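Side-chain contacts in MAR1 Ribonuclease (Caenorhabditis elegans, PDB 2B34), which is named as a ribonuclease and is probably a hydrolase of the isochorismatase family: residues V19-E24 and F82-F87; V56-P61 and G65-T70. One frame throughout, in Å; residues are numbered along the deposited sequence.

Interaction 1: V19-E24 and F82-F87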
ATOM      1  N   VAL A  19       8.665 -10.264 -22.561  1.00 17.61           N
ATOM      2  CA  VAL A  19       9.629  -9.161 -22.605  1.00 17.68           C
ATOM      3  C   VAL A  19       9.036  -8.055 -23.471  1.00 17.95           C
ATOM      4  O   VAL A  19       8.972  -8.193 -24.699  1.00 17.84           O
ATOM      5  CB  VAL A  19      10.990  -9.615 -23.214  1.00 17.57           C
ATOM      6  CG1 VAL A  19      12.000  -8.468 -23.228  1.00 17.06           C
ATOM      7  CG2 VAL A  19      11.551 -10.835 -22.478  1.00 17.19           C
ATOM      8  N   CYS A  20       8.594  -6.961 -22.857  1.00 18.42           N
ATOM      9  CA  CYS A  20       7.937  -5.933 -23.669  1.00 18.95           C
ATOM     10  C   CYS A  20       8.737  -4.670 -23.943  1.00 18.60           C
ATOM     11  O   CYS A  20       9.146  -3.938 -23.026  1.00 18.28           O
ATOM     12  CB  CYS A  20       6.465  -5.674 -23.260  1.00 19.79           C
ATOM     13  SG  CYS A  20       5.967  -4.104 -22.551  1.00 21.51           S
ATOM     14  N   ASP A  21       9.006  -4.486 -25.231  1.00 18.23           N
ATOM     15  CA  ASP A  21       9.422  -3.211 -25.792  1.00 18.02           C
ATOM     16  C   ASP A  21      10.734  -2.655 -25.225  1.00 18.10           C
ATOM     17  O   ASP A  21      10.932  -1.441 -25.179  1.00 18.11           O
ATOM     18  CB  ASP A  21       8.263  -2.198 -25.688  1.00 17.62           C
ATOM     19  CG  ASP A  21       6.994  -2.683 -26.398  1.00 17.32           C
ATOM     20  OD1 ASP A  21       7.040  -3.738 -27.070  1.00 17.15           O
ATOM     21  OD2 ASP A  21       5.941  -2.020 -26.281  1.00 16.79           O
ATOM     22  N   LEU A  22      11.633  -3.549 -24.820  1.00 17.97           N
ATOM     23  CA  LEU A  22      12.953  -3.141 -24.347  1.00 18.20           C
ATOM     24  C   LEU A  22      13.891  -2.873 -25.524  1.00 18.43           C
ATOM     25  O   LEU A  22      14.791  -3.663 -25.827  1.00 18.38           O
ATOM     26  CB  LEU A  22      13.528  -4.174 -23.371  1.00 17.75           C
ATOM     27  CG  LEU A  22      12.971  -4.083 -21.944  1.00 17.41           C
ATOM     28  CD1 LEU A  22      13.369  -5.299 -21.121  1.00 17.53           C
ATOM     29  CD2 LEU A  22      13.410  -2.803 -21.252  1.00 17.11           C
ATOM     30  N   GLN A  23      13.663  -1.737 -26.175  1.00 18.76           N
ATOM     31  CA  GLN A  23      14.318  -1.414 -27.434  1.00 19.24           C
ATOM     32  C   GLN A  23      15.328  -0.283 -27.322  1.00 19.94           C
ATOM     33  O   GLN A  23      15.317   0.496 -26.370  1.00 19.55           O
ATOM     34  CB  GLN A  23      13.284  -1.068 -28.503  1.00 19.23           C
ATOM     35  CG  GLN A  23      12.327  -2.198 -28.824  1.00 18.14           C
ATOM     36  CD  GLN A  23      10.993  -1.684 -29.293  1.00 16.58           C
ATOM     37  OE1 GLN A  23      10.852  -1.199 -30.415  1.00 17.79           O
ATOM     38  NE2 GLN A  23      10.001  -1.780 -28.432  1.00 15.62           N
ATOM     39  N   GLU A  24      16.176  -0.209 -28.343  1.00 20.97           N
ATOM     40  CA  GLU A  24      17.339   0.666 -28.391  1.00 21.83           C
ATOM     41  C   GLU A  24      17.068   2.151 -28.144  1.00 22.04           C
ATOM     42  O   GLU A  24      17.744   2.768 -27.325  1.00 22.20           O
ATOM     43  CB  GLU A  24      18.080   0.445 -29.714  1.00 22.09           C
ATOM     44  CG  GLU A  24      18.782  -0.919 -29.782  1.00 23.44           C
ATOM     45  CD  GLU A  24      19.134  -1.360 -31.197  1.00 25.52           C
ATOM     46  OE1 GLU A  24      18.443  -0.957 -32.161  1.00 27.43           O
ATOM     47  OE2 GLU A  24      20.101  -2.137 -31.338  1.00 25.26           O
ATOM     48  N   PHE A  82       7.547 -10.228 -31.940  1.00 22.64           N
ATOM     49  CA  PHE A  82       6.462  -9.609 -32.700  1.00 22.80           C
ATOM     50  C   PHE A  82       6.515  -8.086 -32.631  1.00 22.91           C
ATOM     51  O   PHE A  82       6.800  -7.513 -31.577  1.00 22.84           O
ATOM     52  CB  PHE A  82       5.100 -10.096 -32.199  1.00 22.71           C
ATOM     53  CG  PHE A  82       4.933 -11.595 -32.220  1.00 23.47           C
ATOM     54  CD1 PHE A  82       5.052 -12.311 -33.411  1.00 23.93           C
ATOM     55  CD2 PHE A  82       4.634 -12.289 -31.049  1.00 23.79           C
ATOM     56  CE1 PHE A  82       4.892 -13.699 -33.430  1.00 24.59           C
ATOM     57  CE2 PHE A  82       4.472 -13.671 -31.056  1.00 24.04           C
ATOM     58  CZ  PHE A  82       4.601 -14.379 -32.248  1.00 23.98           C
ATOM     59  N   ASP A  83       6.237  -7.435 -33.755  1.00 22.77           N
ATOM     60  CA  ASP A  83       6.085  -5.983 -33.763  1.00 23.04           C
ATOM     61  C   ASP A  83       4.623  -5.597 -33.534  1.00 22.95           C
ATOM     62  O   ASP A  83       3.713  -6.384 -33.802  1.00 22.91           O
ATOM     63  CB  ASP A  83       6.632  -5.367 -35.058  1.00 23.23           C
ATOM     64  CG  ASP A  83       5.841  -5.776 -36.290  1.00 24.04           C
ATOM     65  OD1 ASP A  83       5.742  -6.987 -36.574  1.00 24.12           O
ATOM     66  OD2 ASP A  83       5.332  -4.873 -36.987  1.00 25.80           O
ATOM     67  N   LYS A  84       4.408  -4.387 -33.028  1.00 22.81           N
ATOM     68  CA  LYS A  84       3.068  -3.900 -32.714  1.00 22.77           C
ATOM     69  C   LYS A  84       3.034  -2.378 -32.623  1.00 23.01           C
ATOM     70  O   LYS A  84       4.071  -1.731 -32.444  1.00 22.96           O
ATOM     71  CB  LYS A  84       2.553  -4.514 -31.399  1.00 22.84           C
ATOM     72  CG  LYS A  84       3.423  -4.225 -30.168  1.00 22.51           C
ATOM     73  CD  LYS A  84       2.729  -4.654 -28.882  1.00 22.48           C
ATOM     74  CE  LYS A  84       3.541  -4.290 -27.634  1.00 21.44           C
ATOM     75  NZ  LYS A  84       3.705  -2.819 -27.449  1.00 21.33           N
ATOM     76  N   THR A  85       1.829  -1.824 -32.740  1.00 23.14           N
ATOM     77  CA  THR A  85       1.581  -0.409 -32.491  1.00 23.28           C
ATOM     78  C   THR A  85       0.655  -0.239 -31.288  1.00 23.37           C
ATOM     79  O   THR A  85       0.688   0.790 -30.609  1.00 23.41           O
ATOM     80  CB  THR A  85       0.973   0.290 -33.718  1.00 23.44           C
ATOM     81  OG1 THR A  85      -0.087  -0.517 -34.248  1.00 23.40           O
ATOM     82  CG2 THR A  85       2.035   0.506 -34.796  1.00 23.17           C
ATOM     83  N   LYS A  86      -0.172  -1.256 -31.037  1.00 23.41           N
ATOM     84  CA  LYS A  86      -0.960  -1.349 -29.812  1.00 23.49           C
ATOM     85  C   LYS A  86      -0.021  -1.448 -28.618  1.00 23.05           C
ATOM     86  O   LYS A  86       1.021  -2.090 -28.703  1.00 23.00           O
ATOM     87  CB  LYS A  86      -1.861  -2.583 -29.855  1.00 23.62           C
ATOM     88  CG  LYS A  86      -3.326  -2.302 -30.171  1.00 24.36           C
ATOM     89  CD  LYS A  86      -4.204  -3.535 -29.891  1.00 24.57           C
ATOM     90  CE  LYS A  86      -4.033  -4.070 -28.457  1.00 25.58           C
ATOM     91  NZ  LYS A  86      -4.706  -3.225 -27.422  1.00 25.55           N
ATOM     92  N   PHE A  87      -0.383  -0.816 -27.506  1.00 22.77           N
ATOM     93  CA  PHE A  87       0.505  -0.786 -26.344  1.00 22.41           C
ATOM     94  C   PHE A  87       0.579  -2.136 -25.636  1.00 22.38           C
ATOM     95  O   PHE A  87       1.641  -2.526 -25.144  1.00 22.48           O
ATOM     96  CB  PHE A  87       0.126   0.347 -25.383  1.00 22.28           C
ATOM     97  CG  PHE A  87       0.285   1.728 -25.979  1.00 21.99           C
ATOM     98  CD1 PHE A  87       1.314   2.004 -26.879  1.00 21.08           C
ATOM     99  CD2 PHE A  87      -0.586   2.754 -25.629  1.00 21.58           C
ATOM    100  CE1 PHE A  87       1.464   3.276 -27.428  1.00 21.51           C
ATOM    101  CE2 PHE A  87      -0.440   4.030 -26.172  1.00 21.75           C
ATOM    102  CZ  PHE A  87       0.587   4.288 -27.073  1.00 21.65           C
TER
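The flat Asp21 carboxylate receives the Lys84 ammonium group on the syn lone pair of Asp21 OD2, the side facing the other oxygen, with Lys84 NZ 2.6 Å from Asp21 OD2. Asp21 OD1 is 3.5 Å from Lys84 NZ and takes no hydrogen bond from it; it is bonded instead to Thr57 OG1 of strand 54-59. The other flat groups are the carbonyls of Lys86 and Phe87, which follow the lysine in the chain. Lys86 O receives Lys84 NZ at 3.1 Å in its carbonyl plane, with a C=O...N angle of 148°, whereas Phe87 O, also 3.1 Å from Lys84 NZ, is met from above its plane, 57° out of it. Three oxygens thus grip one nitrogen. The lysine and aspartate come from opposite directions; the lysine chain runs extended through chi2 and chi3 and then bends at chi4 (64°), which turns NZ toward Asp21 OD2. Val19 and Cys20 end strand 15-20, so Asp21 sits just past the strand end. With a methionine in place of Lys84, the buried Asp21 OD2 would probably lose its charged mate, and the Lys86 and Phe87 carbonyls would lose a donor. Cys114, at the start of helix 114-124, touches both Asp21 and Lys84, a grouping consistent with the Asp-Lys-Cys triad of the isochorismatase family. Cys114 is, however, tied to Cys20 in a disulfide, so its sulfur is not a thiol in this crystal form; if it serves as nucleophile, that bond would have to be opened first.

Interaction 2: V56-P61 and G65-T70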
ATOM      1  N   VAL A  56       8.687 -11.947 -27.011  1.00 17.86           N
ATOM      2  CA  VAL A  56       9.228 -10.593 -27.069  1.00 17.68           C
ATOM      3  C   VAL A  56       8.379  -9.745 -28.017  1.00 17.82           C
ATOM      4  O   VAL A  56       8.056 -10.181 -29.123  1.00 17.58           O
ATOM      5  CB  VAL A  56      10.709 -10.581 -27.549  1.00 17.57           C
ATOM      6  CG1 VAL A  56      11.304  -9.171 -27.480  1.00 17.55           C
ATOM      7  CG2 VAL A  56      11.560 -11.547 -26.733  1.00 17.42           C
ATOM      8  N   THR A  57       8.007  -8.546 -27.573  1.00 17.94           N
ATOM      9  CA  THR A  57       7.373  -7.572 -28.462  1.00 18.25           C
ATOM     10  C   THR A  57       8.264  -6.357 -28.671  1.00 18.63           C
ATOM     11  O   THR A  57       9.047  -5.985 -27.790  1.00 18.60           O
ATOM     12  CB  THR A  57       5.987  -7.085 -27.956  1.00 18.16           C
ATOM     13  OG1 THR A  57       6.123  -6.463 -26.668  1.00 18.06           O
ATOM     14  CG2 THR A  57       4.984  -8.241 -27.891  1.00 18.02           C
ATOM     15  N   GLU A  58       8.130  -5.745 -29.845  1.00 18.95           N
ATOM     16  CA  GLU A  58       8.784  -4.477 -30.145  1.00 19.56           C
ATOM     17  C   GLU A  58       7.745  -3.474 -30.647  1.00 20.17           C
ATOM     18  O   GLU A  58       6.998  -3.759 -31.587  1.00 19.98           O
ATOM     19  CB  GLU A  58       9.902  -4.670 -31.176  1.00 19.38           C
ATOM     20  CG  GLU A  58      10.937  -5.718 -30.773  1.00 19.03           C
ATOM     21  CD  GLU A  58      12.039  -5.913 -31.799  1.00 19.03           C
ATOM     22  OE1 GLU A  58      11.825  -5.592 -32.984  1.00 17.25           O
ATOM     23  OE2 GLU A  58      13.125  -6.400 -31.410  1.00 18.58           O
ATOM     24  N   GLN A  59       7.688  -2.318 -29.993  1.00 20.87           N
ATOM     25  CA  GLN A  59       6.780  -1.237 -30.372  1.00 21.67           C
ATOM     26  C   GLN A  59       7.373  -0.449 -31.529  1.00 22.47           C
ATOM     27  O   GLN A  59       8.503   0.031 -31.437  1.00 22.46           O
ATOM     28  CB  GLN A  59       6.521  -0.306 -29.179  1.00 21.58           C
ATOM     29  CG  GLN A  59       5.708   0.967 -29.495  1.00 20.80           C
ATOM     30  CD  GLN A  59       4.204   0.735 -29.587  1.00 21.00           C
ATOM     31  OE1 GLN A  59       3.466   1.589 -30.083  1.00 21.29           O
ATOM     32  NE2 GLN A  59       3.744  -0.407 -29.100  1.00 20.19           N
ATOM     33  N   TYR A  60       6.603  -0.331 -32.609  1.00 23.68           N
ATOM     34  CA  TYR A  60       6.992   0.436 -33.800  1.00 24.79           C
ATOM     35  C   TYR A  60       8.512   0.455 -34.036  1.00 25.29           C
ATOM     36  O   TYR A  60       9.135   1.517 -33.979  1.00 25.31           O
ATOM     37  CB  TYR A  60       6.420   1.862 -33.713  1.00 25.18           C
ATOM     38  CG  TYR A  60       6.526   2.677 -34.990  1.00 25.95           C
ATOM     39  CD1 TYR A  60       5.875   2.278 -36.160  1.00 26.17           C
ATOM     40  CD2 TYR A  60       7.263   3.863 -35.020  1.00 26.62           C
ATOM     41  CE1 TYR A  60       5.974   3.033 -37.329  1.00 26.82           C
ATOM     42  CE2 TYR A  60       7.362   4.622 -36.180  1.00 26.24           C
ATOM     43  CZ  TYR A  60       6.719   4.204 -37.327  1.00 26.41           C
ATOM     44  OH  TYR A  60       6.822   4.959 -38.474  1.00 26.89           O
ATOM     45  N   PRO A  61       9.115  -0.726 -34.299  1.00 25.93           N
ATOM     46  CA  PRO A  61      10.575  -0.808 -34.429  1.00 26.37           C
ATOM     47  C   PRO A  61      11.190   0.041 -35.555  1.00 26.93           C
ATOM     48  O   PRO A  61      12.405   0.220 -35.585  1.00 27.05           O
ATOM     49  CB  PRO A  61      10.830  -2.304 -34.660  1.00 26.33           C
ATOM     50  CG  PRO A  61       9.543  -2.856 -35.127  1.00 26.09           C
ATOM     51  CD  PRO A  61       8.479  -2.047 -34.468  1.00 26.06           C
ATOM     52  N   GLY A  65      13.543   1.340 -33.048  1.00 24.18           N
ATOM     53  CA  GLY A  65      14.604   0.343 -33.162  1.00 23.37           C
ATOM     54  C   GLY A  65      14.187  -0.994 -32.579  1.00 22.93           C
ATOM     55  O   GLY A  65      13.014  -1.203 -32.255  1.00 22.95           O
ATOM     56  N   HIS A  66      15.155  -1.890 -32.419  1.00 22.33           N
ATOM     57  CA  HIS A  66      14.883  -3.264 -32.012  1.00 21.92           C
ATOM     58  C   HIS A  66      15.313  -3.573 -30.575  1.00 21.23           C
ATOM     59  O   HIS A  66      16.009  -2.777 -29.946  1.00 21.17           O
ATOM     60  CB  HIS A  66      15.547  -4.229 -33.001  1.00 22.17           C
ATOM     61  CG  HIS A  66      15.071  -4.057 -34.412  1.00 22.79           C
ATOM     62  ND1 HIS A  66      13.832  -4.487 -34.836  1.00 23.05           N
ATOM     63  CD2 HIS A  66      15.661  -3.487 -35.489  1.00 23.50           C
ATOM     64  CE1 HIS A  66      13.681  -4.194 -36.116  1.00 23.39           C
ATOM     65  NE2 HIS A  66      14.775  -3.585 -36.536  1.00 23.38           N
ATOM     66  N   THR A  67      14.891  -4.734 -30.072  1.00 20.60           N
ATOM     67  CA  THR A  67      15.296  -5.226 -28.752  1.00 19.93           C
ATOM     68  C   THR A  67      16.813  -5.094 -28.552  1.00 19.79           C
ATOM     69  O   THR A  67      17.598  -5.471 -29.429  1.00 19.63           O
ATOM     70  CB  THR A  67      14.859  -6.705 -28.542  1.00 19.90           C
ATOM     71  OG1 THR A  67      13.446  -6.826 -28.742  1.00 19.52           O
ATOM     72  CG2 THR A  67      15.203  -7.203 -27.139  1.00 20.10           C
ATOM     73  N   VAL A  68      17.199  -4.539 -27.402  1.00 19.30           N
ATOM     74  CA  VAL A  68      18.598  -4.372 -26.997  1.00 18.90           C
ATOM     75  C   VAL A  68      19.399  -5.671 -27.204  1.00 18.85           C
ATOM     76  O   VAL A  68      18.997  -6.733 -26.715  1.00 18.57           O
ATOM     77  CB  VAL A  68      18.685  -3.891 -25.518  1.00 18.98           C
ATOM     78  CG1 VAL A  68      20.110  -3.965 -24.977  1.00 18.49           C
ATOM     79  CG2 VAL A  68      18.126  -2.473 -25.385  1.00 19.03           C
ATOM     80  N   PRO A  69      20.518  -5.590 -27.959  1.00 18.85           N
ATOM     81  CA  PRO A  69      21.366  -6.736 -28.314  1.00 18.95           C
ATOM     82  C   PRO A  69      21.611  -7.759 -27.202  1.00 19.22           C
ATOM     83  O   PRO A  69      21.413  -8.954 -27.426  1.00 19.31           O
ATOM     84  CB  PRO A  69      22.674  -6.068 -28.743  1.00 18.90           C
ATOM     85  CG  PRO A  69      22.211  -4.805 -29.389  1.00 18.67           C
ATOM     86  CD  PRO A  69      21.029  -4.343 -28.568  1.00 18.78           C
ATOM     87  N   THR A  70      22.019  -7.295 -26.021  1.00 19.55           N
ATOM     88  CA  THR A  70      22.323  -8.179 -24.889  1.00 20.08           C
ATOM     89  C   THR A  70      21.154  -9.099 -24.530  1.00 19.72           C
ATOM     90  O   THR A  70      21.362 -10.257 -24.181  1.00 19.37           O
ATOM     91  CB  THR A  70      22.733  -7.380 -23.634  1.00 20.31           C
ATOM     92  OG1 THR A  70      23.660  -6.352 -24.004  1.00 22.58           O
ATOM     93  CG2 THR A  70      23.394  -8.291 -22.611  1.00 20.76           C
TER
HETATM   94  O   HOH W   1      11.616  -6.000 -26.564  1.00 16.67           O
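Glu58 lays its carboxylate across two consecutive residues, meeting the His66 ring with one oxygen and both the backbone and the hydroxyl of Thr67 with the other. With CG anti to its own carbonyl carbon (chi1 -55°) and the chain extended beyond, the acid reaches straight from strand 54-59 to the loop 65-68 that follows helix 61-64. His66 ND1 donates to Glu58 OE1 over 2.9 Å, almost straight at 171°; the oxygen lies near the ring plane, at the ring edge, and is approached on its syn side, somewhat out of the carboxylate plane. The acid sits at the ring edge with the planes 43° apart, so there is no stack. Glu58 OE2 takes two donors from different directions: Thr67 OG1 at 2.7 Å on the anti lone pair, and Thr67 N at 2.8 Å from well above the carboxylate plane. Three bonds, one to Glu58 OE1 and two to Glu58 OE2, hold the carboxylate against turning about its CG-CD bond, and the nearby carboxylate would probably favour a proton on His66 ND1. Thr67 OG1 also accepts from a water that bridges to Thr57 O, and Val56 CG1 meets this hydroxyl tip to tip at 3.4 Å. At the turn itself Pro61 CB lies obliquely to the His66 ring, 3.7 Å from His66 ND1, while Gly65 N makes a weak bond to Pro61 O, 3.0 Å away. Gly65 leaves the short helix 61-64 with positive phi, a conformation that favours glycine. This is the connection that follows the second strand of the parallel alpha/beta sheet of the isochorismatase fold: the chain turns back through one short helix, and a strand-borne acid holds the loop that leads into helix 69-74.

From the N terminus the chain runs along strand 15-20 into 19-24, passes through helix 33-49 and enters strand 54-59. Interaction 2 then closes a short loop, spanning only helix 61-64, before helix 69-74 carries the chain to strand 81-84. There interaction 1 closes a much wider loop back to 19-24, with interaction 2 lying wholly within it; the two do not cross. In the sheet, strand 54-59 runs between strands 15-20 and 81-84, and probable hydrogen bonds from Phe82 O to Glu58 N (2.8 Å) and Phe82 N to Val56 O (2.9 Å) join the two contacts directly. Their centres are about 6 Å apart.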